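Local coordinates for odorant-binding protein 2a (Homo sapiens, PDB 4RUN) that binds and carries small hydrophobic volatile molecules, with higher affinity for aldehydes and large fatty acids, at residues A[15-19]-A[144-148]. The protein carries 2 engineered substitutions. Sequence-based numbering, arbitrary orientation.
Sequences YVKAM and MPLQT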
loop_
_atom_site.group_PDB
_atom_site.type_symbol
_atom_site.label_atom_id
_atom_site.label_comp_id
_atom_site.label_asym_id
_atom_site.label_seq_id
_atom_site.Cartn_x
_atom_site.Cartn_y
_atom_site.Cartn_z
ATOM N N TYR A 15 1.249 8.230 3.881
ATOM C CA TYR A 15 1.940 7.490 4.898
ATOM C C TYR A 15 1.275 6.131 5.030
ATOM O O TYR A 15 0.046 6.048 5.142
ATOM C CB TYR A 15 1.874 8.233 6.228
ATOM C CG TYR A 15 2.635 9.528 6.232
ATOM C CD1 TYR A 15 3.991 9.550 6.550
ATOM C CD2 TYR A 15 2.013 10.736 5.905
ATOM C CE1 TYR A 15 4.707 10.734 6.541
ATOM C CE2 TYR A 15 2.718 11.930 5.900
ATOM C CZ TYR A 15 4.068 11.922 6.218
ATOM O OH TYR A 15 4.800 13.092 6.210
ATOM N N VAL A 16 2.093 5.079 5.019
ATOM C CA VAL A 16 1.631 3.704 5.184
ATOM C C VAL A 16 1.638 3.352 6.664
ATOM O O VAL A 16 2.695 3.268 7.282
ATOM C CB VAL A 16 2.551 2.727 4.449
ATOM C CG1 VAL A 16 2.048 1.311 4.636
ATOM C CG2 VAL A 16 2.680 3.092 2.965
ATOM N N LYS A 17 0.457 3.136 7.229
ATOM C CA LYS A 17 0.301 3.002 8.680
ATOM C C LYS A 17 0.129 1.561 9.118
ATOM O O LYS A 17 0.467 1.194 10.234
ATOM C CB LYS A 17 -0.908 3.813 9.123
ATOM C CG LYS A 17 -0.857 5.266 8.678
ATOM C CD LYS A 17 -2.142 5.985 9.012
ATOM C CE LYS A 17 -1.940 7.476 8.897
ATOM N NZ LYS A 17 -3.181 8.255 9.143
ATOM N N ALA A 18 -0.411 0.737 8.239
ATOM C CA ALA A 18 -0.549 -0.671 8.534
ATOM C C ALA A 18 -0.546 -1.411 7.237
ATOM O O ALA A 18 -0.781 -0.820 6.185
ATOM C CB ALA A 18 -1.835 -0.940 9.285
ATOM N N MET A 19 -0.285 -2.706 7.323
ATOM C CA MET A 19 -0.086 -3.543 6.162
ATOM C C MET A 19 -0.654 -4.942 6.443
ATOM O O MET A 19 -0.627 -5.396 7.585
ATOM C CB MET A 19 1.398 -3.548 5.888
ATOM C CG MET A 19 1.831 -4.219 4.613
ATOM S SD MET A 19 3.397 -3.510 4.030
ATOM C CE MET A 19 3.517 -4.507 2.533
ATOM N N MET A 144 2.530 -3.615 11.247
ATOM C CA MET A 144 2.643 -2.172 11.131
ATOM C C MET A 144 4.090 -1.761 11.032
ATOM O O MET A 144 4.798 -1.657 12.038
ATOM C CB MET A 144 1.976 -1.513 12.327
ATOM C CG MET A 144 0.526 -1.939 12.487
ATOM S SD MET A 144 0.057 -1.695 14.191
ATOM C CE MET A 144 0.226 0.087 14.315
ATOM N N PRO A 145 4.549 -1.521 9.807
ATOM C CA PRO A 145 5.973 -1.231 9.722
ATOM C C PRO A 145 6.337 0.125 10.304
ATOM O O PRO A 145 5.480 0.987 10.450
ATOM C CB PRO A 145 6.260 -1.296 8.224
ATOM C CG PRO A 145 4.955 -1.046 7.567
ATOM C CD PRO A 145 3.894 -1.573 8.492
ATOM N N LEU A 146 7.594 0.279 10.690
ATOM C CA LEU A 146 8.084 1.525 11.257
ATOM C C LEU A 146 8.103 2.583 10.179
ATOM O O LEU A 146 8.581 2.323 9.078
ATOM C CB LEU A 146 9.479 1.320 11.796
ATOM C CG LEU A 146 9.544 0.661 13.166
ATOM C CD1 LEU A 146 11.019 0.433 13.499
ATOM C CD2 LEU A 146 8.816 1.486 14.228
ATOM N N GLN A 147 7.545 3.759 10.467
ATOM C CA GLN A 147 7.559 4.846 9.497
ATOM C C GLN A 147 8.854 5.617 9.636
ATOM O O GLN A 147 9.238 5.982 10.741
ATOM C CB GLN A 147 6.369 5.773 9.676
ATOM C CG GLN A 147 6.040 6.534 8.387
ATOM C CD GLN A 147 4.984 5.836 7.552
ATOM O OE1 GLN A 147 5.159 5.616 6.340
ATOM N NE2 GLN A 147 3.865 5.492 8.191
ATOM N N THR A 148 9.530 5.844 8.515
ATOM C CA THR A 148 10.862 6.429 8.522
ATOM C C THR A 148 11.037 7.359 7.338
ATOM O O THR A 148 10.155 7.472 6.502
ATOM C CB THR A 148 11.951 5.342 8.414
ATOM O OG1 THR A 148 11.775 4.617 7.189
ATOM C CG2 THR A 148 11.884 4.381 9.597
#
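Gln147 reaches with its side chain across the gap to strand 12-21 and lays its carboxamide against the backbone of Val16. NE2 of Gln147 donates to O of Val16 at 2.7 Å, and N of Val16 gives a weak bond back to Gln147 OE1 at 3.4 Å. Glutamine suits this place because its carboxamide, like a peptide group, combines an N-H donor with a carbonyl acceptor, on a side chain long enough to bridge the 7.4 Å between CA of Val16 and CA of Gln147, much as a neighbouring strand's backbone would. CD of Gln147 lies at the edge of the Tyr15 ring, near its plane. Beta-branched Val16 packs on Val37, whereas Lys17 points away, its long chain carrying NZ to Asp94 and Asn119 O.

Toward the other end the backbones close to 4.4 Å between CA of Ala18 and CA of Met144, and contact becomes apolar. The small Ala18 leaves room for Met144, its CB 4.1 Å from Met144 CG, while the buried ring of Pro145 sets CD 4.1 Å from CB of Met19, whose flexible end leads away. Proline has no amide hydrogen to satisfy here.

Residues 15-19 and 144-147 run 155° apart. In this lipocalin barrel, strand 12-21 pairs with 106-115, 33-41 and, antiparallel, 142-143, residues 146-147 run parallel to 33-41, and Leu125 and Phe128 of helix 122-134 pack on Ala18, Leu125 also touching Met144.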